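RsfP (Uncultured bacterium, PDB 4GLJ) probably catalyses the phosphorolysis of methylthioadenosine to adenine and 5-methylthioribose 1-phosphate, and binds the dye rhodamine B. Local coordinates at residues V112-M117 with A193-M198; I118-Q123 with R189-D194. All coordinates share one frame; numbering follows the deposited sequence.

Overall arrangement
Contact 1 (112-117 with 193-198) and contact 2 (118-123 with 189-194) are neighbours along the same two parts of the chain, their centres about 9 Å apart. Strand 111-119 runs through both on one side. On the other, the chain leaves helix 182-190, passes Ala-193 and Asp-194, which belong to both contacts, and enters strand 195-197. Following strand 111-119 forward therefore means following the second partner backward. Contact 1 lies deeper in the phosphorylase fold, within its curled mixed sheet and beside a bound dye; the centre of contact 2 is about 16 Å from the chain centre. Both reach the second subunit, contact 2 through far more residues, so the two tie the sheet to the trimer interface.

Contact 1: residues V112-M117 with A193-M198; sequences VIPDQM and ADIIGM. With RHB (N-[9-(2-carboxyphenyl)-6-(diethylamino)-3H-xanthen-3-ylidene]-N-ethylethanaminium), chain C.
Val-112 and Ile-195 keep their backbones well apart, 8.3 Å between CA atoms, because strands 111-119 and 195-197 are not direct neighbours: both pair with strand 169-173 in the curled mixed sheet of the phosphorylase fold, and their side chains bridge the space between them. The branched side chains slide past each other in opposite directions. Ile-195 has CG1 between the backbone N and the carbonyl carbon (chi1 61°), and its extended end carries CD1 to within 3.8 Å of Val-112 CG1. The same methyl lies 4.2 Å from CG of Pro-114, whose rigid ring offers an apolar surface just before the chain turns at Asp-115. Beta-branched residues suit such extended chain, and Val-220 and Ala-218 of strand 213-221 complete the packing. Ile-196, next along, serves the other face: its CG1 and CG2 both rest against one ethyl arm of rhodamine B, each 3.6 Å from RHB C24. With an alanine in its place, both branches would be gone and that ethyl would probably lose its packing on this side and be freer to turn. The second ethyl arm passes the backbone of Gly-197, whose CA is 3.6 Å from RHB C33.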
ATOM      1  N   VAL A 112     -15.011  10.824 -19.141  1.00 24.45           N
ATOM      2  CA  VAL A 112     -15.505  10.800 -17.809  1.00 24.52           C
ATOM      3  C   VAL A 112     -14.797  11.948 -17.085  1.00 24.65           C
ATOM      4  O   VAL A 112     -13.570  12.139 -17.170  1.00 24.76           O
ATOM      5  CB  VAL A 112     -15.212   9.442 -17.112  1.00 22.89           C
ATOM      6  CG1 VAL A 112     -15.730   9.482 -15.680  1.00 26.03           C
ATOM      7  CG2 VAL A 112     -15.949   8.305 -17.855  1.00 26.13           C
ATOM      8  N   ILE A 113     -15.592  12.728 -16.370  1.00 24.27           N
ATOM      9  CA  ILE A 113     -15.016  13.805 -15.533  1.00 25.14           C
ATOM     10  C   ILE A 113     -15.274  13.412 -14.061  1.00 22.44           C
ATOM     11  O   ILE A 113     -16.343  13.680 -13.502  1.00 23.95           O
ATOM     12  CB  ILE A 113     -15.719  15.204 -15.794  1.00 26.64           C
ATOM     13  CG1 ILE A 113     -15.822  15.480 -17.301  1.00 30.43           C
ATOM     14  CG2 ILE A 113     -15.010  16.341 -15.029  1.00 25.07           C
ATOM     15  CD1 ILE A 113     -14.497  15.417 -17.976  1.00 32.11           C
ATOM     16  N   PRO A 114     -14.329  12.750 -13.453  1.00 20.07           N
ATOM     17  CA  PRO A 114     -14.634  12.235 -12.085  1.00 21.63           C
ATOM     18  C   PRO A 114     -14.711  13.366 -11.070  1.00 24.36           C
ATOM     19  O   PRO A 114     -14.186  14.488 -11.313  1.00 23.61           O
ATOM     20  CB  PRO A 114     -13.423  11.321 -11.800  1.00 19.42           C
ATOM     21  CG  PRO A 114     -12.319  11.888 -12.676  1.00 20.92           C
ATOM     22  CD  PRO A 114     -13.053  12.249 -13.967  1.00 20.75           C
ATOM     23  N   ASP A 115     -15.444  13.135  -9.974  1.00 22.60           N
ATOM     24  CA  ASP A 115     -15.433  14.117  -8.936  1.00 24.43           C
ATOM     25  C   ASP A 115     -14.730  13.516  -7.707  1.00 24.36           C
ATOM     26  O   ASP A 115     -14.436  14.250  -6.759  1.00 25.31           O
ATOM     27  CB  ASP A 115     -16.870  14.594  -8.611  1.00 27.67           C
ATOM     28  CG  ASP A 115     -17.758  13.472  -8.057  1.00 31.67           C
ATOM     29  OD1 ASP A 115     -17.571  12.275  -8.371  1.00 30.54           O
ATOM     30  OD2 ASP A 115     -18.661  13.781  -7.279  1.00 35.40           O
ATOM     31  N   GLN A 116     -14.437  12.190  -7.715  1.00 22.32           N
ATOM     32  CA  GLN A 116     -13.820  11.625  -6.519  1.00 20.21           C
ATOM     33  C   GLN A 116     -12.684  10.751  -6.962  1.00 20.23           C
ATOM     34  O   GLN A 116     -12.598  10.358  -8.146  1.00 20.91           O
ATOM     35  CB  GLN A 116     -14.863  10.820  -5.694  1.00 20.53           C
ATOM     36  CG  GLN A 116     -15.743  11.712  -4.757  1.00 22.01           C
ATOM     37  CD  GLN A 116     -14.847  12.453  -3.719  1.00 24.07           C
ATOM     38  OE1 GLN A 116     -13.847  11.905  -3.299  1.00 22.92           O
ATOM     39  NE2 GLN A 116     -15.179  13.709  -3.382  1.00 25.17           N
ATOM     40  N   MET A 117     -11.874  10.333  -5.996  1.00 21.30           N
ATOM     41  CA  MET A 117     -10.676   9.526  -6.301  0.50 21.42           C
ATOM     42  C   MET A 117     -10.404   8.663  -5.106  1.00 21.78           C
ATOM     43  O   MET A 117     -10.764   9.038  -3.947  1.00 23.00           O
ATOM     44  CB  MET A 117      -9.460  10.420  -6.460  0.50 21.22           C
ATOM     45  CG  MET A 117      -9.496  11.275  -7.685  0.50 20.70           C
ATOM     46  SD  MET A 117      -8.058  12.323  -7.686  0.50 24.55           S
ATOM     47  CE  MET A 117      -6.908  11.369  -8.656  0.50 23.84           C
ATOM     48  N   ALA A 193     -16.082   2.369  -7.250  1.00 32.39           N
ATOM     49  CA  ALA A 193     -15.276   3.090  -8.174  1.00 31.03           C
ATOM     50  C   ALA A 193     -15.857   2.868  -9.597  1.00 33.85           C
ATOM     51  O   ALA A 193     -16.393   1.792  -9.871  1.00 33.07           O
ATOM     52  CB  ALA A 193     -13.843   2.577  -8.115  1.00 28.65           C
ATOM     53  N   ASP A 194     -15.613   3.811 -10.524  1.00 25.95           N
ATOM     54  CA  ASP A 194     -16.232   3.799 -11.853  1.00 26.06           C
ATOM     55  C   ASP A 194     -15.208   3.628 -12.982  1.00 24.58           C
ATOM     56  O   ASP A 194     -15.523   3.050 -14.018  1.00 26.94           O
ATOM     57  CB  ASP A 194     -16.976   5.130 -12.038  1.00 27.68           C
ATOM     58  CG  ASP A 194     -18.122   5.278 -11.028  1.00 33.26           C
ATOM     59  OD1 ASP A 194     -18.112   6.237 -10.219  1.00 33.69           O
ATOM     60  OD2 ASP A 194     -19.020   4.374 -11.019  1.00 35.26           O
ATOM     61  N   ILE A 195     -14.017   4.162 -12.767  1.00 21.63           N
ATOM     62  CA  ILE A 195     -12.915   4.120 -13.712  1.00 21.07           C
ATOM     63  C   ILE A 195     -11.607   3.874 -12.905  1.00 21.58           C
ATOM     64  O   ILE A 195     -11.539   4.189 -11.722  1.00 21.70           O
ATOM     65  CB  ILE A 195     -12.820   5.408 -14.538  1.00 21.29           C
ATOM     66  CG1 ILE A 195     -12.582   6.647 -13.638  1.00 22.21           C
ATOM     67  CG2 ILE A 195     -14.093   5.550 -15.416  1.00 21.45           C
ATOM     68  CD1 ILE A 195     -12.439   7.997 -14.353  1.00 22.58           C
ATOM     69  N   ILE A 196     -10.615   3.332 -13.602  1.00 20.20           N
ATOM     70  CA  ILE A 196      -9.353   2.941 -13.080  1.00 20.28           C
ATOM     71  C   ILE A 196      -8.216   3.503 -13.888  1.00 20.71           C
ATOM     72  O   ILE A 196      -8.140   3.348 -15.144  1.00 21.78           O
ATOM     73  CB  ILE A 196      -9.260   1.387 -12.924  1.00 21.48           C
ATOM     74  CG1 ILE A 196      -7.852   0.962 -12.388  1.00 21.42           C
ATOM     75  CG2 ILE A 196      -9.586   0.659 -14.227  1.00 24.35           C
ATOM     76  CD1 ILE A 196      -7.973  -0.318 -11.592  1.00 25.36           C
ATOM     77  N   GLY A 197      -7.266   4.111 -13.198  1.00 20.49           N
ATOM     78  CA  GLY A 197      -6.087   4.606 -13.907  1.00 22.10           C
ATOM     79  C   GLY A 197      -4.855   4.411 -12.995  1.00 23.17           C
ATOM     80  O   GLY A 197      -4.982   3.796 -11.943  1.00 20.90           O
ATOM     81  N   MET A 198      -3.668   4.873 -13.435  1.00 20.52           N
ATOM     82  CA  MET A 198      -2.423   4.597 -12.666  1.00 22.95           C
ATOM     83  C   MET A 198      -1.689   5.864 -12.313  1.00 20.30           C
ATOM     84  O   MET A 198      -0.588   5.791 -11.716  1.00 23.68           O
ATOM     85  CB  MET A 198      -1.516   3.664 -13.486  1.00 23.06           C
ATOM     86  CG  MET A 198      -2.192   2.318 -13.827  1.00 24.78           C
ATOM     87  SD  MET A 198      -1.038   1.230 -14.671  1.00 25.71           S
ATOM     88  CE  MET A 198      -2.105  -0.163 -14.931  1.00 25.45           C
TER
HETATM   89  O2  RHB C 302      -8.238  -1.743 -22.808  0.50 63.09           O
HETATM   90  C26 RHB C 302      -7.631  -1.557 -23.888  0.50 65.11           C
HETATM   91  C19 RHB C 302      -6.363  -0.752 -23.793  0.50 64.06           C
HETATM   92  C14 RHB C 302      -5.826  -0.542 -22.549  0.50 59.19           C
HETATM   93  C15 RHB C 302      -4.655   0.194 -22.416  0.50 64.93           C
HETATM   94  C16 RHB C 302      -4.027   0.761 -23.519  0.50 65.51           C
HETATM   95  C17 RHB C 302      -4.576   0.568 -24.781  0.50 61.93           C
HETATM   96  C18 RHB C 302      -5.742  -0.180 -24.904  0.50 65.50           C
HETATM   97  C9  RHB C 302      -6.432  -1.160 -21.345  0.50 58.60           C
HETATM   98  C8  RHB C 302      -6.949  -2.543 -21.403  0.50 57.97           C
HETATM   99  C13 RHB C 302      -6.895  -3.206 -22.621  0.50 61.82           C
HETATM  100  C12 RHB C 302      -7.393  -4.493 -22.728  0.50 61.49           C
HETATM  101  C11 RHB C 302      -7.937  -5.135 -21.621  0.50 64.70           C
HETATM  102  N1  RHB C 302      -8.414  -6.459 -21.836  0.50 63.57           N
HETATM  103  C35 RHB C 302      -7.335  -7.320 -22.365  0.50 65.86           C
HETATM  104  C36 RHB C 302      -7.504  -7.593 -23.848  0.50 68.16           C
HETATM  105  C22 RHB C 302      -8.982  -7.090 -20.625  0.50 64.31           C
HETATM  106  C23 RHB C 302      -8.542  -8.541 -20.518  0.50 55.15           C
HETATM  107  C10 RHB C 302      -7.989  -4.458 -20.383  0.50 63.59           C
HETATM  108  C7  RHB C 302      -7.484  -3.142 -20.255  0.50 61.12           C
HETATM  109  O1  RHB C 302      -7.526  -2.427 -19.046  0.50 55.99           O
HETATM  110  C1  RHB C 302      -7.031  -1.120 -18.926  0.50 55.68           C
HETATM  111  C2  RHB C 302      -6.479  -0.462 -20.042  0.50 57.28           C
HETATM  112  C6  RHB C 302      -7.062  -0.412 -17.712  0.50 49.32           C
HETATM  113  C5  RHB C 302      -6.542   0.898 -17.699  0.50 46.78           C
HETATM  114  C4  RHB C 302      -6.014   1.532 -18.808  0.50 47.50           C
HETATM  115  C3  RHB C 302      -5.978   0.838 -19.995  0.50 57.06           C
HETATM  116  N2  RHB C 302      -6.479   1.617 -16.522  0.50 40.73           N
HETATM  117  C24 RHB C 302      -6.213   0.550 -15.581  0.50 41.44           C
HETATM  118  C25 RHB C 302      -5.051   1.000 -14.744  0.50 36.24           C
HETATM  119  C33 RHB C 302      -5.191   2.315 -16.539  0.50 37.67           C
HETATM  120  C34 RHB C 302      -5.157   3.396 -17.610  0.50 35.99           C
HETATM  121  O3  RHB C 302      -8.079  -1.989 -24.987  0.50 61.54           O

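Contact 2: residues I118-Q123 with R189-D194; sequences IDMTKQ and RQMQAD
A Schellman motif closes helix 182-190 and sets Met-191, just past the helix, against Ile-118 near the end of strand 111-119. Gln-192 is the first residue to leave helical geometry; its positive phi (69°) turns the chain, and its N bonds back to Arg-189 O at 3.0 Å. The turn leaves the polar side chain of Gln-192 leading away from the strand, while Met-191 faces it. From there the methionine does the reaching: its chain bends at the thioether (chi3 44°), bringing CE 3.7 Å from CD1 of Ile-118 and 3.9 Å from that residue's CG2. One methyl thus lodges against both branches of the isoleucine, as the two side chains cross obliquely. The backbones stay 8.0 Å apart at the CA atoms of Ile-118 and Ala-193; a long, unbranched methionine can span from the helix end to the strand, and a beta-branched isoleucine suits a strand. Met-120 adds a looser, peripheral touch of its sulfur to Met-191 CE, though its side chain adopts two conformations.

Asp-119 starts an Asx turn. Its OD1 accepts two bonds from Thr-121: the backbone N comes from the anti side, 34° out of the carboxylate plane, at 3.0 Å, and OG1 donates to the syn lone pair at 2.7 Å. Aspartate and threonine fit these places because a single carboxylate oxygen can fix both backbone and hydroxyl. The other oxygen, OD2, forms a salt bridge with Lys-205, so both carboxylate oxygens are engaged.

Trp-187 of the second subunit packs on both Met-120 and Met-191, and Glu-184 of that subunit accepts a hydrogen bond from Asp-119 N. A helix end and a strand end meeting the next copy in this way form part of the subunit interface of a trimeric phosphorylase.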
ATOM      1  N   ILE A 118      -9.809   7.491  -5.340  1.00 22.63           N
ATOM      2  CA  ILE A 118      -9.371   6.662  -4.203  1.00 21.72           C
ATOM      3  C   ILE A 118      -7.905   6.312  -4.532  1.00 23.26           C
ATOM      4  O   ILE A 118      -7.638   5.836  -5.622  1.00 21.00           O
ATOM      5  CB  ILE A 118     -10.209   5.372  -4.117  1.00 21.55           C
ATOM      6  CG1 ILE A 118     -11.722   5.720  -3.773  1.00 20.37           C
ATOM      7  CG2 ILE A 118      -9.471   4.439  -3.139  1.00 21.55           C
ATOM      8  CD1 ILE A 118     -12.712   4.572  -3.705  1.00 24.90           C
ATOM      9  N   ASP A 119      -6.976   6.611  -3.609  1.00 21.12           N
ATOM     10  CA  ASP A 119      -5.570   6.389  -3.849  1.00 22.46           C
ATOM     11  C   ASP A 119      -5.154   5.013  -3.369  1.00 22.32           C
ATOM     12  O   ASP A 119      -4.967   4.802  -2.173  1.00 21.32           O
ATOM     13  CB  ASP A 119      -4.731   7.446  -3.158  1.00 20.38           C
ATOM     14  CG  ASP A 119      -3.255   7.355  -3.534  1.00 22.31           C
ATOM     15  OD1 ASP A 119      -2.876   6.497  -4.355  1.00 22.27           O
ATOM     16  OD2 ASP A 119      -2.472   8.181  -2.996  1.00 25.60           O
ATOM     17  N   MET A 120      -5.063   4.065  -4.301  0.65 20.64           N
ATOM     18  CA  MET A 120      -4.524   2.722  -3.988  0.65 20.57           C
ATOM     19  C   MET A 120      -3.039   2.546  -4.320  0.65 20.68           C
ATOM     20  O   MET A 120      -2.536   1.437  -4.212  0.65 20.60           O
ATOM     21  CB  MET A 120      -5.286   1.658  -4.806  0.65 21.95           C
ATOM     22  CG  MET A 120      -6.771   1.634  -4.418  0.65 24.95           C
ATOM     23  SD  MET A 120      -7.108   1.389  -2.663  0.65 27.31           S
ATOM     24  CE  MET A 120      -6.285  -0.132  -2.272  0.65 27.66           C
ATOM     25  N   THR A 121      -2.358   3.599  -4.744  1.00 20.18           N
ATOM     26  CA  THR A 121      -0.940   3.506  -5.080  1.00 20.61           C
ATOM     27  C   THR A 121      -0.148   3.191  -3.817  1.00 22.36           C
ATOM     28  O   THR A 121      -0.658   3.402  -2.718  1.00 23.43           O
ATOM     29  CB  THR A 121      -0.343   4.776  -5.713  1.00 21.05           C
ATOM     30  OG1 THR A 121      -0.260   5.863  -4.772  1.00 22.25           O
ATOM     31  CG2 THR A 121      -1.174   5.186  -7.028  1.00 18.44           C
ATOM     32  N   LYS A 122       1.042   2.642  -3.985  1.00 20.16           N
ATOM     33  CA  LYS A 122       1.799   2.041  -2.876  1.00 24.22           C
ATOM     34  C   LYS A 122       3.126   2.684  -2.646  1.00 29.64           C
ATOM     35  O   LYS A 122       3.571   2.893  -1.481  1.00 29.31           O
ATOM     36  CB  LYS A 122       1.983   0.553  -3.196  1.00 24.22           C
ATOM     37  CG  LYS A 122       0.642  -0.227  -3.240  1.00 24.81           C
ATOM     38  CD  LYS A 122       0.888  -1.621  -3.812  1.00 28.59           C
ATOM     39  CE  LYS A 122      -0.445  -2.419  -3.957  1.00 29.02           C
ATOM     40  NZ  LYS A 122      -0.220  -3.877  -4.109  1.00 30.83           N
ATOM     41  N   GLN A 123       3.791   2.991  -3.767  1.00 27.12           N
ATOM     42  CA  GLN A 123       5.215   3.285  -3.710  1.00 29.92           C
ATOM     43  C   GLN A 123       5.614   4.659  -4.194  1.00 27.39           C
ATOM     44  O   GLN A 123       6.749   4.881  -4.556  1.00 28.86           O
ATOM     45  CB  GLN A 123       5.955   2.209  -4.523  1.00 32.89           C
ATOM     46  CG  GLN A 123       5.878   0.875  -3.781  1.00 39.95           C
ATOM     47  CD  GLN A 123       6.116  -0.353  -4.655  1.00 47.01           C
ATOM     48  OE1 GLN A 123       6.782  -0.265  -5.731  1.00 42.58           O
ATOM     49  NE2 GLN A 123       5.653  -1.543  -4.153  1.00 43.51           N
ATOM     50  N   ARG A 189     -15.117  -2.336  -8.116  1.00 25.29           N
ATOM     51  CA  ARG A 189     -16.572  -2.188  -8.287  1.00 30.45           C
ATOM     52  C   ARG A 189     -17.362  -2.177  -6.969  1.00 33.66           C
ATOM     53  O   ARG A 189     -18.334  -1.372  -6.814  1.00 33.78           O
ATOM     54  CB  ARG A 189     -17.160  -3.238  -9.283  1.00 35.76           C
ATOM     55  CG  ARG A 189     -16.623  -3.153 -10.724  1.00 38.02           C
ATOM     56  CD  ARG A 189     -17.213  -4.214 -11.707  1.00 39.89           C
ATOM     57  NE  ARG A 189     -18.626  -4.464 -11.406  1.00 47.06           N
ATOM     58  CZ  ARG A 189     -19.692  -3.862 -11.952  1.00 56.91           C
ATOM     59  NH1 ARG A 189     -19.574  -2.936 -12.915  1.00 55.47           N
ATOM     60  NH2 ARG A 189     -20.915  -4.208 -11.538  1.00 60.63           N
ATOM     61  N   GLN A 190     -17.001  -3.054  -6.012  1.00 31.78           N
ATOM     62  CA  GLN A 190     -17.722  -3.134  -4.750  1.00 35.82           C
ATOM     63  C   GLN A 190     -17.438  -1.833  -3.932  1.00 35.50           C
ATOM     64  O   GLN A 190     -18.263  -1.395  -3.102  1.00 39.00           O
ATOM     65  CB  GLN A 190     -17.297  -4.439  -4.014  1.00 39.15           C
ATOM     66  CG  GLN A 190     -17.688  -4.506  -2.545  1.00 50.63           C
ATOM     67  CD  GLN A 190     -17.141  -5.759  -1.858  1.00 56.70           C
ATOM     68  OE1 GLN A 190     -17.060  -6.828  -2.467  1.00 61.98           O
ATOM     69  NE2 GLN A 190     -16.748  -5.623  -0.607  1.00 62.72           N
ATOM     70  N   MET A 191     -16.292  -1.202  -4.188  1.00 33.39           N
ATOM     71  CA  MET A 191     -15.941   0.057  -3.474  1.00 38.48           C
ATOM     72  C   MET A 191     -16.615   1.232  -4.177  1.00 37.34           C
ATOM     73  O   MET A 191     -16.371   2.345  -3.808  1.00 42.26           O
ATOM     74  CB  MET A 191     -14.432   0.344  -3.532  1.00 38.43           C
ATOM     75  CG  MET A 191     -13.538  -0.606  -2.760  1.00 42.91           C
ATOM     76  SD  MET A 191     -11.845  -0.593  -3.426  1.00 42.34           S
ATOM     77  CE  MET A 191     -11.476   1.094  -3.671  1.00 35.05           C
ATOM     78  N   GLN A 192     -17.424   0.965  -5.202  1.00 35.87           N
ATOM     79  CA  GLN A 192     -18.147   2.014  -5.991  1.00 39.10           C
ATOM     80  C   GLN A 192     -17.221   2.876  -6.838  1.00 35.65           C
ATOM     81  O   GLN A 192     -17.520   4.028  -7.047  1.00 39.15           O
ATOM     82  CB  GLN A 192     -18.905   2.992  -5.093  1.00 42.87           C
ATOM     83  CG  GLN A 192     -19.570   2.393  -3.886  1.00 51.74           C
ATOM     84  CD  GLN A 192     -20.870   1.781  -4.257  1.00 55.44           C
ATOM     85  OE1 GLN A 192     -21.912   2.356  -4.001  1.00 62.11           O
ATOM     86  NE2 GLN A 192     -20.820   0.614  -4.894  1.00 56.06           N
ATOM     87  N   ALA A 193     -16.082   2.369  -7.250  1.00 32.39           N
ATOM     88  CA  ALA A 193     -15.276   3.090  -8.174  1.00 31.03           C
ATOM     89  C   ALA A 193     -15.857   2.868  -9.597  1.00 33.85           C
ATOM     90  O   ALA A 193     -16.393   1.792  -9.871  1.00 33.07           O
ATOM     91  CB  ALA A 193     -13.843   2.577  -8.115  1.00 28.65           C
ATOM     92  N   ASP A 194     -15.613   3.811 -10.524  1.00 25.95           N
ATOM     93  CA  ASP A 194     -16.232   3.799 -11.853  1.00 26.06           C
ATOM     94  C   ASP A 194     -15.208   3.628 -12.982  1.00 24.58           C
ATOM     95  O   ASP A 194     -15.523   3.050 -14.018  1.00 26.94           O
ATOM     96  CB  ASP A 194     -16.976   5.130 -12.038  1.00 27.68           C
ATOM     97  CG  ASP A 194     -18.122   5.278 -11.028  1.00 33.26           C
ATOM     98  OD1 ASP A 194     -18.112   6.237 -10.219  1.00 33.69           O
ATOM     99  OD2 ASP A 194     -19.020   4.374 -11.019  1.00 35.26           O
TER